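Homoserine dehydrogenase (Staphylococcus aureus M1064, PDB 4PG7) catalyses the NAD(P)-dependent interconversion of L-homoserine and L-aspartate semialdehyde, a hydride-transfer step of the aspartic acid pathway. Local coordinates at residues Trp109-Leu114 and Glu136-Glu141; His131-Glu136 and Thr229-Phe234. One frame throughout, in Å; residues are numbered along the deposited sequence.

Contact 1. Residues Trp109-Leu114 and Glu136-Glu141; sequences WLRTAL and EDLAEE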
ATOM      1  N   TRP A 109       2.130 -30.894 -14.301  1.00 45.67           N
ATOM      2  CA  TRP A 109       2.740 -30.322 -15.488  1.00 45.32           C
ATOM      3  C   TRP A 109       3.875 -29.395 -15.099  1.00 45.23           C
ATOM      4  O   TRP A 109       4.951 -29.430 -15.697  1.00 45.03           O
ATOM      5  CB  TRP A 109       1.731 -29.525 -16.320  1.00 44.95           C
ATOM      6  CG  TRP A 109       0.619 -30.329 -16.887  1.00 44.10           C
ATOM      7  CD1 TRP A 109       0.515 -31.680 -16.911  1.00 45.34           C
ATOM      8  CD2 TRP A 109      -0.537 -29.820 -17.554  1.00 43.57           C
ATOM      9  NE1 TRP A 109      -0.643 -32.048 -17.549  1.00 46.59           N
ATOM     10  CE2 TRP A 109      -1.309 -30.923 -17.946  1.00 44.33           C
ATOM     11  CE3 TRP A 109      -1.007 -28.531 -17.833  1.00 43.38           C
ATOM     12  CZ2 TRP A 109      -2.525 -30.787 -18.617  1.00 44.99           C
ATOM     13  CZ3 TRP A 109      -2.224 -28.396 -18.497  1.00 43.70           C
ATOM     14  CH2 TRP A 109      -2.964 -29.520 -18.885  1.00 42.71           C
ATOM     15  N   LEU A 110       3.630 -28.560 -14.095  1.00 45.54           N
ATOM     16  CA  LEU A 110       4.627 -27.579 -13.678  1.00 45.26           C
ATOM     17  C   LEU A 110       5.818 -28.263 -12.994  1.00 46.09           C
ATOM     18  O   LEU A 110       6.970 -27.863 -13.205  1.00 46.45           O
ATOM     19  CB  LEU A 110       4.006 -26.510 -12.788  1.00 42.78           C
ATOM     20  CG  LEU A 110       2.822 -25.757 -13.415  1.00 42.95           C
ATOM     21  CD1 LEU A 110       2.315 -24.702 -12.446  1.00 42.20           C
ATOM     22  CD2 LEU A 110       3.170 -25.118 -14.746  1.00 42.66           C
ATOM     23  N   ARG A 111       5.549 -29.311 -12.223  1.00 46.94           N
ATOM     24  CA  ARG A 111       6.621 -30.111 -11.611  1.00 48.40           C
ATOM     25  C   ARG A 111       7.532 -30.699 -12.691  1.00 47.92           C
ATOM     26  O   ARG A 111       8.761 -30.674 -12.576  1.00 48.30           O
ATOM     27  CB  ARG A 111       6.034 -31.244 -10.765  1.00 51.61           C
ATOM     28  CG  ARG A 111       5.300 -30.764  -9.512  1.00 54.40           C
ATOM     29  CD  ARG A 111       4.424 -31.843  -8.881  1.00 57.47           C
ATOM     30  NE  ARG A 111       5.127 -32.552  -7.818  1.00 61.92           N
ATOM     31  CZ  ARG A 111       5.882 -33.633  -7.993  1.00 67.59           C
ATOM     32  NH1 ARG A 111       6.044 -34.181  -9.193  1.00 71.05           N
ATOM     33  NH2 ARG A 111       6.476 -34.184  -6.947  1.00 70.75           N
ATOM     34  N   THR A 112       6.923 -31.247 -13.732  1.00 46.16           N
ATOM     35  CA  THR A 112       7.687 -31.812 -14.838  1.00 47.10           C
ATOM     36  C   THR A 112       8.549 -30.739 -15.521  1.00 45.78           C
ATOM     37  O   THR A 112       9.734 -30.966 -15.784  1.00 48.65           O
ATOM     38  CB  THR A 112       6.761 -32.497 -15.846  1.00 46.40           C
ATOM     39  OG1 THR A 112       6.035 -33.533 -15.174  1.00 45.47           O
ATOM     40  CG2 THR A 112       7.557 -33.094 -17.002  1.00 47.96           C
ATOM     41  N   ALA A 113       7.956 -29.585 -15.802  1.00 43.30           N
ATOM     42  CA  ALA A 113       8.673 -28.488 -16.451  1.00 44.15           C
ATOM     43  C   ALA A 113       9.925 -28.106 -15.663  1.00 45.52           C
ATOM     44  O   ALA A 113      11.019 -27.968 -16.236  1.00 46.55           O
ATOM     45  CB  ALA A 113       7.766 -27.277 -16.620  1.00 40.43           C
ATOM     46  N   LEU A 114       9.765 -27.969 -14.350  1.00 45.15           N
ATOM     47  CA  LEU A 114      10.865 -27.589 -13.472  1.00 45.87           C
ATOM     48  C   LEU A 114      11.947 -28.674 -13.429  1.00 48.60           C
ATOM     49  O   LEU A 114      13.147 -28.362 -13.458  1.00 47.45           O
ATOM     50  CB  LEU A 114      10.354 -27.278 -12.061  1.00 44.64           C
ATOM     51  CG  LEU A 114       9.417 -26.078 -11.937  1.00 43.54           C
ATOM     52  CD1 LEU A 114       8.684 -26.093 -10.606  1.00 43.82           C
ATOM     53  CD2 LEU A 114      10.167 -24.762 -12.112  1.00 43.58           C
ATOM     54  N   GLU A 136       8.160 -23.823  -5.537  1.00 45.75           N
ATOM     55  CA  GLU A 136       9.321 -22.984  -5.239  1.00 48.95           C
ATOM     56  C   GLU A 136      10.577 -23.820  -4.893  1.00 49.01           C
ATOM     57  O   GLU A 136      11.676 -23.493  -5.352  1.00 47.09           O
ATOM     58  CB  GLU A 136       9.012 -22.005  -4.106  1.00 53.01           C
ATOM     59  CG  GLU A 136       8.182 -20.811  -4.555  1.00 55.70           C
ATOM     60  CD  GLU A 136       8.143 -19.703  -3.525  1.00 59.35           C
ATOM     61  OE1 GLU A 136       7.535 -19.911  -2.442  1.00 60.96           O
ATOM     62  OE2 GLU A 136       8.724 -18.624  -3.815  1.00 59.93           O
ATOM     63  N   ASP A 137      10.401 -24.886  -4.109  1.00 48.70           N
ATOM     64  CA  ASP A 137      11.520 -25.751  -3.699  1.00 52.83           C
ATOM     65  C   ASP A 137      12.071 -26.514  -4.903  1.00 54.77           C
ATOM     66  O   ASP A 137      13.285 -26.661  -5.070  1.00 53.20           O
ATOM     67  CB  ASP A 137      11.074 -26.797  -2.667  1.00 54.60           C
ATOM     68  CG  ASP A 137      10.716 -26.206  -1.312  1.00 54.42           C
ATOM     69  OD1 ASP A 137      11.020 -25.026  -1.045  1.00 54.67           O
ATOM     70  OD2 ASP A 137      10.119 -26.948  -0.508  1.00 55.81           O
ATOM     71  N   LEU A 138      11.155 -27.013  -5.724  1.00 54.79           N
ATOM     72  CA  LEU A 138      11.511 -27.791  -6.896  1.00 56.38           C
ATOM     73  C   LEU A 138      12.255 -26.906  -7.899  1.00 55.28           C
ATOM     74  O   LEU A 138      13.227 -27.343  -8.517  1.00 55.64           O
ATOM     75  CB  LEU A 138      10.251 -28.407  -7.508  1.00 55.47           C
ATOM     76  CG  LEU A 138      10.384 -29.593  -8.453  1.00 58.36           C
ATOM     77  CD1 LEU A 138      11.188 -30.742  -7.852  1.00 58.56           C
ATOM     78  CD2 LEU A 138       8.991 -30.063  -8.848  1.00 58.52           C
ATOM     79  N   ALA A 139      11.833 -25.651  -8.010  1.00 52.04           N
ATOM     80  CA  ALA A 139      12.519 -24.685  -8.863  1.00 53.19           C
ATOM     81  C   ALA A 139      13.961 -24.419  -8.392  1.00 54.92           C
ATOM     82  O   ALA A 139      14.909 -24.540  -9.183  1.00 53.77           O
ATOM     83  CB  ALA A 139      11.745 -23.390  -8.924  1.00 51.81           C
ATOM     84  N   GLU A 140      14.111 -24.055  -7.116  1.00 55.16           N
ATOM     85  CA  GLU A 140      15.434 -23.809  -6.521  1.00 57.63           C
ATOM     86  C   GLU A 140      16.342 -25.020  -6.718  1.00 57.74           C
ATOM     87  O   GLU A 140      17.510 -24.890  -7.111  1.00 55.22           O
ATOM     88  CB  GLU A 140      15.334 -23.495  -5.018  1.00 62.14           C
ATOM     89  CG  GLU A 140      16.701 -23.251  -4.367  1.00 66.74           C
ATOM     90  CD  GLU A 140      16.670 -23.210  -2.847  1.00 70.42           C
ATOM     91  OE1 GLU A 140      15.661 -22.756  -2.265  1.00 76.73           O
ATOM     92  OE2 GLU A 140      17.677 -23.615  -2.226  1.00 73.36           O
ATOM     93  N   GLU A 141      15.778 -26.186  -6.435  1.00 57.16           N
ATOM     94  CA  GLU A 141      16.438 -27.472  -6.596  1.00 59.01           C
ATOM     95  C   GLU A 141      16.959 -27.725  -8.016  1.00 59.42           C
ATOM     96  O   GLU A 141      18.016 -28.347  -8.202  1.00 58.70           O
ATOM     97  CB  GLU A 141      15.441 -28.550  -6.191  1.00 62.44           C
ATOM     98  CG  GLU A 141      15.891 -29.992  -6.302  1.00 69.33           C
ATOM     99  CD  GLU A 141      14.857 -30.924  -5.693  1.00 75.05           C
ATOM    100  OE1 GLU A 141      14.392 -31.849  -6.388  1.00 80.45           O
ATOM    101  OE2 GLU A 141      14.481 -30.706  -4.518  1.00 81.00           O
TER
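L138 reaches from helix 129-141 onto the flank of R111 on helix 106-115. Its CB lies 4.2 Å from L114 CD1, a loose contact that begins the path. At the first torsion CG turns anti to the backbone N (chi1 -161°), which carries the branch out toward the neighbouring helix. Of the two methyls, CD2 does the touching: it settles 3.6 Å from R111 CA and 3.7 Å from R111 CB, with R111 CG close behind, so that it presses on the root of the arginine and not on its guanidinium group. The two side chains cross at about a right angle, and the aliphatic base of R111 thereby takes part in a purely apolar contact.

L114 makes the remaining contacts. Its two methyls diverge, CD1 going to the L138 root and CD2 to the methyl of A139, with 3.8 Å between L114 CD2 and A139 CB. L114 points at the alanine, whose methyl it meets from the side, where the backbones come nearest, the CA atoms of L114 and A139 being 5.7 Å apart. Over these segments the helix axes approach to 9.6 Å and run nearly parallel, at 15°. Both helices belong to the nucleotide-binding domain with its parallel, Rossmann-type sheet; L110, A113 and L114 also rest on V120 of strand 119-122, and A113 reaches I96 of strand 95-98.

Contact 2. Residues His131-Glu136 and Thr229-Phe234; sequences HLKLLE and TSYLSF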
ATOM      1  N   HIS A 131       0.930 -25.779  -2.752  1.00 41.33           N
ATOM      2  CA  HIS A 131       1.384 -25.865  -4.121  1.00 42.73           C
ATOM      3  C   HIS A 131       2.567 -24.942  -4.398  1.00 42.66           C
ATOM      4  O   HIS A 131       3.549 -25.361  -5.021  1.00 41.97           O
ATOM      5  CB  HIS A 131       0.194 -25.596  -5.056  1.00 42.43           C
ATOM      6  CG  HIS A 131      -0.974 -26.491  -4.776  1.00 44.21           C
ATOM      7  ND1 HIS A 131      -2.183 -26.027  -4.301  1.00 44.43           N
ATOM      8  CD2 HIS A 131      -1.082 -27.838  -4.809  1.00 44.47           C
ATOM      9  CE1 HIS A 131      -3.004 -27.042  -4.105  1.00 44.40           C
ATOM     10  NE2 HIS A 131      -2.355 -28.155  -4.398  1.00 46.78           N
ATOM     11  N   LEU A 132       2.471 -23.692  -3.958  1.00 40.57           N
ATOM     12  CA  LEU A 132       3.532 -22.718  -4.195  1.00 42.20           C
ATOM     13  C   LEU A 132       4.829 -23.127  -3.509  1.00 44.26           C
ATOM     14  O   LEU A 132       5.918 -22.893  -4.038  1.00 45.62           O
ATOM     15  CB  LEU A 132       3.127 -21.326  -3.715  1.00 41.51           C
ATOM     16  CG  LEU A 132       1.947 -20.676  -4.444  1.00 42.49           C
ATOM     17  CD1 LEU A 132       1.543 -19.388  -3.728  1.00 41.84           C
ATOM     18  CD2 LEU A 132       2.267 -20.417  -5.916  1.00 43.23           C
ATOM     19  N   LYS A 133       4.697 -23.733  -2.337  1.00 44.09           N
ATOM     20  CA  LYS A 133       5.838 -24.177  -1.564  1.00 47.03           C
ATOM     21  C   LYS A 133       6.598 -25.257  -2.324  1.00 48.06           C
ATOM     22  O   LYS A 133       7.806 -25.127  -2.550  1.00 48.26           O
ATOM     23  CB  LYS A 133       5.370 -24.705  -0.210  1.00 47.16           C
ATOM     24  CG  LYS A 133       6.418 -25.441   0.596  1.00 52.26           C
ATOM     25  CD  LYS A 133       7.644 -24.587   0.858  1.00 55.71           C
ATOM     26  CE  LYS A 133       8.491 -25.183   1.981  1.00 59.88           C
ATOM     27  NZ  LYS A 133       9.886 -24.655   1.951  1.00 62.22           N
ATOM     28  N   LEU A 134       5.886 -26.314  -2.704  1.00 48.01           N
ATOM     29  CA  LEU A 134       6.506 -27.443  -3.385  1.00 50.07           C
ATOM     30  C   LEU A 134       7.086 -27.018  -4.741  1.00 49.11           C
ATOM     31  O   LEU A 134       8.126 -27.524  -5.138  1.00 50.05           O
ATOM     32  CB  LEU A 134       5.530 -28.631  -3.507  1.00 52.38           C
ATOM     33  CG  LEU A 134       4.487 -28.701  -4.630  1.00 54.07           C
ATOM     34  CD1 LEU A 134       5.047 -29.272  -5.944  1.00 56.24           C
ATOM     35  CD2 LEU A 134       3.329 -29.561  -4.166  1.00 54.60           C
ATOM     36  N   LEU A 135       6.432 -26.091  -5.443  1.00 44.95           N
ATOM     37  CA  LEU A 135       6.964 -25.606  -6.713  1.00 44.49           C
ATOM     38  C   LEU A 135       8.199 -24.718  -6.524  1.00 45.44           C
ATOM     39  O   LEU A 135       9.177 -24.839  -7.278  1.00 42.46           O
ATOM     40  CB  LEU A 135       5.881 -24.889  -7.552  1.00 43.41           C
ATOM     41  CG  LEU A 135       4.762 -25.803  -8.061  1.00 42.65           C
ATOM     42  CD1 LEU A 135       3.582 -25.010  -8.590  1.00 42.56           C
ATOM     43  CD2 LEU A 135       5.288 -26.746  -9.143  1.00 45.55           C
ATOM     44  N   GLU A 136       8.160 -23.823  -5.537  1.00 45.75           N
ATOM     45  CA  GLU A 136       9.321 -22.984  -5.239  1.00 48.95           C
ATOM     46  C   GLU A 136      10.577 -23.820  -4.893  1.00 49.01           C
ATOM     47  O   GLU A 136      11.676 -23.493  -5.352  1.00 47.09           O
ATOM     48  CB  GLU A 136       9.012 -22.005  -4.106  1.00 53.01           C
ATOM     49  CG  GLU A 136       8.182 -20.811  -4.555  1.00 55.70           C
ATOM     50  CD  GLU A 136       8.143 -19.703  -3.525  1.00 59.35           C
ATOM     51  OE1 GLU A 136       7.535 -19.911  -2.442  1.00 60.96           O
ATOM     52  OE2 GLU A 136       8.724 -18.624  -3.815  1.00 59.93           O
ATOM     53  N   THR A 229      -1.908 -15.078   1.515  1.00 34.13           N
ATOM     54  CA  THR A 229      -1.359 -13.977   2.275  1.00 33.69           C
ATOM     55  C   THR A 229      -0.555 -14.468   3.503  1.00 36.20           C
ATOM     56  O   THR A 229       0.483 -13.883   3.835  1.00 35.13           O
ATOM     57  CB  THR A 229      -2.450 -12.982   2.665  1.00 34.04           C
ATOM     58  OG1 THR A 229      -3.094 -12.521   1.471  1.00 32.91           O
ATOM     59  CG2 THR A 229      -1.876 -11.792   3.410  1.00 33.46           C
ATOM     60  N   SER A 230      -1.013 -15.543   4.135  1.00 36.73           N
ATOM     61  CA  SER A 230      -0.304 -16.141   5.269  1.00 38.12           C
ATOM     62  C   SER A 230       1.040 -16.727   4.839  1.00 41.06           C
ATOM     63  O   SER A 230       2.044 -16.623   5.557  1.00 38.73           O
ATOM     64  CB  SER A 230      -1.145 -17.251   5.908  1.00 36.60           C
ATOM     65  OG  SER A 230      -2.334 -16.736   6.481  1.00 34.60           O
ATOM     66  N   TYR A 231       1.053 -17.350   3.670  1.00 42.19           N
ATOM     67  CA  TYR A 231       2.288 -17.897   3.110  1.00 42.99           C
ATOM     68  C   TYR A 231       3.313 -16.794   2.800  1.00 43.00           C
ATOM     69  O   TYR A 231       4.472 -16.905   3.164  1.00 42.40           O
ATOM     70  CB  TYR A 231       1.984 -18.708   1.854  1.00 42.65           C
ATOM     71  CG  TYR A 231       3.216 -19.354   1.265  1.00 46.38           C
ATOM     72  CD1 TYR A 231       3.958 -20.267   2.004  1.00 46.42           C
ATOM     73  CD2 TYR A 231       3.647 -19.037  -0.021  1.00 46.50           C
ATOM     74  CE1 TYR A 231       5.101 -20.846   1.476  1.00 51.57           C
ATOM     75  CE2 TYR A 231       4.782 -19.622  -0.564  1.00 50.30           C
ATOM     76  CZ  TYR A 231       5.502 -20.523   0.190  1.00 50.19           C
ATOM     77  OH  TYR A 231       6.621 -21.088  -0.353  1.00 56.16           O
ATOM     78  N   LEU A 232       2.858 -15.721   2.163  1.00 42.32           N
ATOM     79  CA  LEU A 232       3.711 -14.598   1.849  1.00 43.07           C
ATOM     80  C   LEU A 232       4.131 -13.795   3.086  1.00 45.01           C
ATOM     81  O   LEU A 232       5.270 -13.362   3.158  1.00 45.88           O
ATOM     82  CB  LEU A 232       3.024 -13.674   0.842  1.00 42.66           C
ATOM     83  CG  LEU A 232       2.753 -14.318  -0.523  1.00 44.76           C
ATOM     84  CD1 LEU A 232       1.961 -13.375  -1.408  1.00 43.52           C
ATOM     85  CD2 LEU A 232       4.055 -14.722  -1.209  1.00 48.13           C
ATOM     86  N   SER A 233       3.241 -13.634   4.068  1.00 43.38           N
ATOM     87  CA  SER A 233       3.543 -12.865   5.284  1.00 44.27           C
ATOM     88  C   SER A 233       4.375 -13.611   6.321  1.00 44.80           C
ATOM     89  O   SER A 233       5.270 -13.031   6.941  1.00 45.73           O
ATOM     90  CB  SER A 233       2.243 -12.398   5.969  1.00 43.36           C
ATOM     91  OG  SER A 233       1.502 -11.557   5.104  1.00 43.46           O
ATOM     92  N   PHE A 234       4.036 -14.870   6.559  1.00 44.46           N
ATOM     93  CA  PHE A 234       4.595 -15.614   7.666  1.00 45.42           C
ATOM     94  C   PHE A 234       5.515 -16.744   7.237  1.00 49.13           C
ATOM     95  O   PHE A 234       6.092 -17.398   8.104  1.00 48.36           O
ATOM     96  CB  PHE A 234       3.481 -16.240   8.496  1.00 44.72           C
ATOM     97  CG  PHE A 234       2.426 -15.279   8.938  1.00 43.22           C
ATOM     98  CD1 PHE A 234       2.770 -14.084   9.549  1.00 43.17           C
ATOM     99  CD2 PHE A 234       1.082 -15.601   8.803  1.00 40.72           C
ATOM    100  CE1 PHE A 234       1.791 -13.207   9.969  1.00 42.06           C
ATOM    101  CE2 PHE A 234       0.102 -14.730   9.240  1.00 40.12           C
ATOM    102  CZ  PHE A 234       0.455 -13.536   9.827  1.00 39.61           C
TER
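Y231 lays the CE2 corner of its ring against L132, with 3.9 Å between Y231 CE2 and L132 CB, and carries its hydroxyl on to K133 and E136. The ring stands far out from helix 220-234 because CG is anti to the backbone N (chi1 -177°), and it spans most of the distance between two helices whose axes come no closer than 11.6 Å over these segments. Even the nearest CA atoms, those of K133 and Y231, are 8.6 Å apart, so the contact is made by side chains reaching across.

At the end of the ring, Y231 OH donates a short hydrogen bond of 2.6 Å to E136 OE1. The carboxylate oxygen lies at the ring edge, in the ring plane, and is met nearly along its C-O axis, while the carboxylate itself is turned 69° from the ring. E136 is extended beyond CG, and the glutamate and tyrosine side chains run antiparallel alongside one another.

Over these segments the helix directions differ by 52°, and the helices come from different parts of the fold: helix 129-141 packs beside the parallel, Rossmann-type sheet of the nucleotide-binding domain, whereas helix 220-234 lies against strand 171-177 of the mixed sheet, where T229 and S230 meet F174. Y231 thus bridges the two regions.

K133 borders the hydroxyl with its backbone and side chain: K133 CA is 3.4 Å from Y231 OH, and the side chain crosses the tyrosine at about a right angle. CB and, past the bend at CG, CD both flank the hydroxyl; beyond them the chain leads away, and NZ forms a salt bridge with D137 on the same helix. F148 also touches both L132 and E136.

Helix 129-141 takes part in both contacts; E136 lies in a segment of each but touches the partner segment only in contact 2. Contact 1 joins it to helix 106-115 within the nucleotide-binding domain, almost parallel and wholly apolar, near the sheet. Contact 2 sets it against helix 220-234 of the other region at a steeper angle and a wider spacing, where a hydrogen bond from a tyrosine hydroxyl to a carboxylate supplements the packing. Each mixes buried and partly exposed residues, but contact 2 also involves the exposed K133 and lies nearer the centre of the chain. Their centres are 14 Å apart; L134 and L135 connect them, L134 on R111 and L135 on L110, R111 and L114.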